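Local coordinates for protein Exo-arabinanase (Penicillium chrysogenum, PDB 3A72) that probably releases arabinobiose from the ends of alpha-1,5-linked L-arabinan chains, as an exo-acting glycosyl hydrolase with a beta-propeller fold, at residues T39-P53 / R69-P83. Numbering follows the deposited sequence.
Sequences TWENYSPEPPAVYFP and RVHDTVNGYGLRYQP. With AHR (alpha-L-arabinofuranose), chain B.
Phe-52 is the bump and residues 79-83 are the hollow: its flat ring slides into a slot between Pro-83 and Leu-79. Pro-83 CB sits almost squarely over one face, 3.7 Å from the ring centroid in a CH-pi contact, while Leu-79 lays its CB and carbonyl oxygen over the opposite face and Tyr-81 O meets the rim. A thin, rigid phenyl suits so narrow a slot, and proline offers it a smooth apolar wall; Thr-39 CG2 packs against the CB-CG edge of the same proline. With CG anti to the carbonyl carbon (chi1 -64°), the ring drops off the face of the sheet that Phe-52 shares with Val-70; these two form an antiparallel hydrogen-bonded pair, with Phe-52 N to Val-70 O and Val-70 N to Phe-52 O (2.8 Å). Arg-69 and Pro-53 take the other face. The extended Arg-69 lays CD over the Tyr-51 ring in a CH-pi contact, while Tyr-51 OH sits over the centre of its guanidinium, planes 4° apart; NE is salt-bridged to Glu-66.

In the loop that follows strand 39-42, Ala-49 CB presses on Gly-78 CA, which also makes a CA-H...O contact with Val-50 O (3.3 Å). Val-50 CG2 covers a face of the Arg-80 guanidinium, whose NH1 and NH2 grip Glu-46 end-on, at 2.9 Å to OE1 and OE2 respectively. Arg-80 NE goes to Ile-107 O, Thr-109 OG1 bonds Glu-46 OE1, and Val-50 N donates to Glu-46 OE2.

At the sugar end, Glu-41 OE2 takes Gln-82 N on its anti lone pair, at 2.7 Å, and accepts a bond from arabinose O5; Tyr-43 OH donates to Glu-41 OE1. Gln-82 NE2 donates to O5, and Tyr-81 spreads its ring beneath C5. The contact thus joins neighbouring propeller blades through an apolar wedge with polar ends: a salt bridge that probably helps hold the loop in place and a carboxylate that ties both blades to the bound sugar.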
# COMPACT_ATOMS: atom_id res chain seq x y z
N THR A 39 10.16 -1.39 -3.73
CA THR A 39 9.76 -1.18 -5.11
C THR A 39 8.91 0.09 -5.21
O THR A 39 8.59 0.75 -4.20
CB THR A 39 9.01 -2.41 -5.65
OG1 THR A 39 8.87 -2.31 -7.07
CG2 THR A 39 7.63 -2.54 -5.06
N TRP A 40 8.56 0.48 -6.43
CA TRP A 40 7.87 1.70 -6.75
C TRP A 40 7.46 1.65 -8.21
O TRP A 40 7.97 0.85 -8.99
CB TRP A 40 8.77 2.93 -6.48
CG TRP A 40 10.08 2.88 -7.18
CD1 TRP A 40 10.37 3.32 -8.43
CD2 TRP A 40 11.30 2.32 -6.66
NE1 TRP A 40 11.69 3.06 -8.67
CE2 TRP A 40 12.31 2.46 -7.65
CE3 TRP A 40 11.69 1.74 -5.45
CZ2 TRP A 40 13.61 2.03 -7.50
CZ3 TRP A 40 12.99 1.31 -5.28
CH2 TRP A 40 13.94 1.48 -6.29
N GLU A 41 6.54 2.52 -8.58
CA GLU A 41 6.24 2.83 -9.96
C GLU A 41 7.44 3.56 -10.58
O GLU A 41 7.89 4.59 -10.05
CB GLU A 41 5.03 3.76 -10.08
CG GLU A 41 3.73 3.16 -9.53
CD GLU A 41 2.57 4.12 -9.44
OE1 GLU A 41 2.75 5.33 -9.75
OE2 GLU A 41 1.47 3.68 -8.99
N ASN A 42 7.96 2.99 -11.66
CA ASN A 42 9.25 3.39 -12.24
C ASN A 42 8.98 3.87 -13.65
O ASN A 42 8.71 3.05 -14.58
CB ASN A 42 10.17 2.19 -12.16
CG ASN A 42 11.62 2.49 -12.50
OD1 ASN A 42 12.15 2.07 -13.61
ND2 ASN A 42 12.28 3.16 -11.71
N TYR A 43 8.99 5.17 -13.84
CA TYR A 43 8.50 5.82 -15.09
C TYR A 43 9.64 5.98 -16.10
O TYR A 43 10.01 7.05 -16.53
CB TYR A 43 7.84 7.14 -14.77
CG TYR A 43 6.56 7.04 -13.97
CD1 TYR A 43 5.34 7.23 -14.59
CD2 TYR A 43 6.57 6.76 -12.59
CE1 TYR A 43 4.14 7.14 -13.89
CE2 TYR A 43 5.35 6.67 -11.90
CZ TYR A 43 4.16 6.85 -12.57
OH TYR A 43 2.95 6.78 -11.91
N SER A 44 10.16 4.85 -16.52
CA SER A 44 11.23 4.79 -17.52
C SER A 44 10.61 5.08 -18.89
O SER A 44 9.49 4.74 -19.19
CB SER A 44 11.95 3.49 -17.44
OG SER A 44 11.08 2.37 -17.64
N PRO A 45 11.43 5.67 -19.80
CA PRO A 45 10.94 5.84 -21.17
C PRO A 45 10.76 4.53 -21.88
O PRO A 45 11.53 3.58 -21.70
CB PRO A 45 12.11 6.62 -21.84
CG PRO A 45 13.10 6.92 -20.85
CD PRO A 45 12.80 6.18 -19.60
N GLU A 46 9.67 4.42 -22.67
CA GLU A 46 9.27 3.21 -23.34
C GLU A 46 9.36 3.39 -24.83
O GLU A 46 9.15 4.51 -25.34
CB GLU A 46 7.81 2.88 -22.98
CG GLU A 46 7.56 2.67 -21.49
CD GLU A 46 6.12 2.36 -21.22
OE1 GLU A 46 5.30 3.30 -21.36
OE2 GLU A 46 5.77 1.20 -20.90
N PRO A 47 9.61 2.33 -25.60
CA PRO A 47 9.91 0.96 -25.15
C PRO A 47 11.30 0.86 -24.56
O PRO A 47 12.18 1.75 -24.73
CB PRO A 47 9.84 0.15 -26.47
CG PRO A 47 10.24 1.14 -27.50
CD PRO A 47 9.64 2.48 -27.08
N PRO A 48 11.62 -0.22 -23.88
CA PRO A 48 10.70 -1.31 -23.59
C PRO A 48 9.72 -1.00 -22.51
O PRO A 48 9.75 0.07 -21.88
CB PRO A 48 11.65 -2.42 -23.07
CG PRO A 48 12.79 -1.68 -22.50
CD PRO A 48 12.97 -0.45 -23.33
N ALA A 49 8.80 -1.89 -22.27
CA ALA A 49 7.69 -1.64 -21.33
C ALA A 49 8.21 -1.46 -19.89
O ALA A 49 9.17 -2.11 -19.46
CB ALA A 49 6.70 -2.78 -21.37
N VAL A 50 7.53 -0.58 -19.15
CA VAL A 50 7.91 -0.33 -17.76
C VAL A 50 7.81 -1.63 -16.93
O VAL A 50 7.07 -2.58 -17.23
CB VAL A 50 7.08 0.80 -17.14
CG1 VAL A 50 7.43 2.14 -17.77
CG2 VAL A 50 5.57 0.50 -17.21
N TYR A 51 8.59 -1.62 -15.83
CA TYR A 51 8.72 -2.75 -14.94
C TYR A 51 8.74 -2.25 -13.50
O TYR A 51 8.93 -1.05 -13.25
CB TYR A 51 10.05 -3.56 -15.27
CG TYR A 51 11.25 -2.62 -15.20
CD1 TYR A 51 11.89 -2.28 -14.01
CD2 TYR A 51 11.76 -2.03 -16.34
CE1 TYR A 51 12.94 -1.42 -13.93
CE2 TYR A 51 12.82 -1.16 -16.28
CZ TYR A 51 13.42 -0.85 -15.07
OH TYR A 51 14.47 0.03 -15.04
N PHE A 52 8.62 -3.15 -12.54
CA PHE A 52 8.82 -2.82 -11.13
C PHE A 52 10.21 -3.26 -10.67
O PHE A 52 10.50 -4.45 -10.66
CB PHE A 52 7.77 -3.43 -10.25
CG PHE A 52 6.36 -2.94 -10.47
CD1 PHE A 52 6.06 -1.58 -10.54
CD2 PHE A 52 5.32 -3.85 -10.60
CE1 PHE A 52 4.75 -1.16 -10.75
CE2 PHE A 52 4.02 -3.43 -10.76
CZ PHE A 52 3.74 -2.08 -10.84
N PRO A 53 11.08 -2.32 -10.29
CA PRO A 53 12.41 -2.68 -9.80
C PRO A 53 12.30 -3.21 -8.38
O PRO A 53 11.46 -2.78 -7.63
CB PRO A 53 13.18 -1.37 -9.82
CG PRO A 53 12.13 -0.33 -9.68
CD PRO A 53 10.88 -0.86 -10.33
N ARG A 69 14.08 -7.23 -11.46
CA ARG A 69 12.98 -6.44 -11.99
C ARG A 69 11.81 -7.34 -12.34
O ARG A 69 12.05 -8.46 -12.86
CB ARG A 69 13.44 -5.66 -13.25
CG ARG A 69 14.51 -4.66 -12.96
CD ARG A 69 15.11 -4.13 -14.27
NE ARG A 69 16.13 -3.18 -13.93
CZ ARG A 69 16.86 -2.48 -14.76
NH1 ARG A 69 16.61 -2.59 -16.05
NH2 ARG A 69 17.78 -1.66 -14.31
N VAL A 70 10.60 -6.90 -12.05
CA VAL A 70 9.40 -7.66 -12.42
C VAL A 70 8.87 -7.04 -13.70
O VAL A 70 8.43 -5.89 -13.72
CB VAL A 70 8.36 -7.70 -11.31
CG1 VAL A 70 7.30 -8.76 -11.67
CG2 VAL A 70 9.01 -8.02 -9.94
N HIS A 71 8.95 -7.82 -14.80
CA HIS A 71 8.50 -7.38 -16.10
C HIS A 71 7.12 -7.95 -16.42
O HIS A 71 6.70 -8.99 -15.90
CB HIS A 71 9.47 -7.86 -17.18
CG HIS A 71 10.83 -7.32 -17.06
ND1 HIS A 71 11.26 -6.15 -17.58
CD2 HIS A 71 11.90 -7.86 -16.44
CE1 HIS A 71 12.57 -5.98 -17.27
NE2 HIS A 71 12.97 -7.00 -16.60
N ASP A 72 6.43 -7.22 -17.33
CA ASP A 72 5.09 -7.62 -17.75
C ASP A 72 5.16 -8.70 -18.80
O ASP A 72 4.99 -8.49 -20.00
CB ASP A 72 4.33 -6.42 -18.28
CG ASP A 72 2.84 -6.75 -18.52
OD1 ASP A 72 2.45 -7.93 -18.37
OD2 ASP A 72 2.11 -5.78 -18.88
N THR A 73 5.44 -9.93 -18.34
CA THR A 73 5.52 -11.08 -19.20
C THR A 73 4.15 -11.59 -19.63
O THR A 73 4.05 -12.33 -20.60
CB THR A 73 6.30 -12.23 -18.51
OG1 THR A 73 5.60 -12.57 -17.33
CG2 THR A 73 7.72 -11.81 -18.22
N VAL A 74 3.08 -11.21 -18.90
CA VAL A 74 1.76 -11.74 -19.21
C VAL A 74 1.10 -10.93 -20.34
O VAL A 74 0.52 -11.57 -21.27
CB VAL A 74 0.92 -11.84 -17.96
CG1 VAL A 74 0.73 -10.54 -17.22
CG2 VAL A 74 -0.40 -12.50 -18.35
N ASN A 75 1.14 -9.61 -20.30
CA ASN A 75 0.50 -8.78 -21.29
C ASN A 75 1.44 -8.02 -22.21
O ASN A 75 1.06 -7.62 -23.30
CB ASN A 75 -0.39 -7.74 -20.62
CG ASN A 75 -1.55 -8.33 -19.85
OD1 ASN A 75 -2.12 -9.36 -20.22
ND2 ASN A 75 -1.92 -7.65 -18.77
N GLY A 76 2.64 -7.72 -21.75
CA GLY A 76 3.55 -6.91 -22.48
C GLY A 76 3.22 -5.42 -22.47
O GLY A 76 3.82 -4.67 -23.24
N TYR A 77 2.30 -5.00 -21.66
CA TYR A 77 1.84 -3.61 -21.58
C TYR A 77 2.80 -2.76 -20.78
O TYR A 77 3.06 -1.57 -21.11
CB TYR A 77 0.46 -3.48 -20.95
CG TYR A 77 -0.67 -4.24 -21.60
CD1 TYR A 77 -0.61 -4.71 -22.91
CD2 TYR A 77 -1.82 -4.55 -20.89
CE1 TYR A 77 -1.67 -5.41 -23.47
CE2 TYR A 77 -2.87 -5.25 -21.41
CZ TYR A 77 -2.79 -5.69 -22.69
OH TYR A 77 -3.87 -6.42 -23.19
N GLY A 78 3.30 -3.32 -19.67
CA GLY A 78 4.09 -2.60 -18.68
C GLY A 78 3.46 -2.75 -17.30
O GLY A 78 2.26 -2.53 -17.13
N LEU A 79 4.31 -3.13 -16.34
CA LEU A 79 3.87 -3.14 -14.91
C LEU A 79 4.07 -1.74 -14.40
O LEU A 79 5.20 -1.32 -14.11
CB LEU A 79 4.61 -4.19 -14.11
CG LEU A 79 4.43 -5.63 -14.57
CD1 LEU A 79 5.01 -6.61 -13.55
CD2 LEU A 79 2.95 -5.96 -14.90
N ARG A 80 3.00 -0.97 -14.41
CA ARG A 80 3.04 0.47 -14.42
C ARG A 80 2.67 1.16 -13.14
O ARG A 80 3.34 2.11 -12.71
CB ARG A 80 2.15 0.99 -15.58
CG ARG A 80 2.32 2.49 -15.86
CD ARG A 80 1.49 2.94 -17.10
NE ARG A 80 1.78 2.09 -18.25
CZ ARG A 80 2.81 2.19 -19.05
NH1 ARG A 80 3.65 3.24 -18.95
NH2 ARG A 80 3.01 1.28 -19.98
N TYR A 81 1.55 0.74 -12.54
CA TYR A 81 0.98 1.40 -11.37
C TYR A 81 0.84 0.42 -10.17
O TYR A 81 0.51 -0.75 -10.34
CB TYR A 81 -0.39 1.97 -11.62
CG TYR A 81 -0.49 3.24 -12.44
CD1 TYR A 81 0.62 4.01 -12.82
CD2 TYR A 81 -1.76 3.69 -12.84
CE1 TYR A 81 0.46 5.17 -13.58
CE2 TYR A 81 -1.92 4.82 -13.58
CZ TYR A 81 -0.79 5.57 -13.95
OH TYR A 81 -0.93 6.75 -14.68
N GLN A 82 1.05 0.99 -8.99
CA GLN A 82 0.51 0.44 -7.75
C GLN A 82 0.99 -0.98 -7.43
O GLN A 82 0.22 -1.88 -7.19
CB GLN A 82 -1.02 0.51 -7.79
CG GLN A 82 -1.49 1.96 -7.92
CD GLN A 82 -2.64 2.20 -8.87
OE1 GLN A 82 -3.43 1.29 -9.17
NE2 GLN A 82 -2.77 3.44 -9.31
N PRO A 83 2.32 -1.15 -7.33
CA PRO A 83 2.86 -2.44 -6.88
C PRO A 83 2.51 -2.68 -5.43
O PRO A 83 2.12 -1.78 -4.65
CB PRO A 83 4.37 -2.26 -7.04
CG PRO A 83 4.59 -0.79 -6.79
CD PRO A 83 3.37 -0.14 -7.46
O5 AHR B . -0.62 5.33 -8.75
C5 AHR B . -0.60 6.20 -9.91
C4 AHR B . -1.73 7.20 -9.79
O4 AHR B . -3.00 6.47 -9.86
C3 AHR B . -1.82 8.11 -11.01
O3 AHR B . -0.95 9.25 -10.90
C2 AHR B . -3.29 8.56 -10.91
O2 AHR B . -3.84 8.96 -12.19
C1 AHR B . -4.01 7.31 -10.39
O HOH W 1 6.81 0.75 -13.17
O HOH W 2 5.51 3.15 -14.32
O HOH W 3 4.60 -0.40 -23.12
O HOH W 4 11.05 -3.95 -19.65
O HOH W 5 7.81 -4.96 -18.34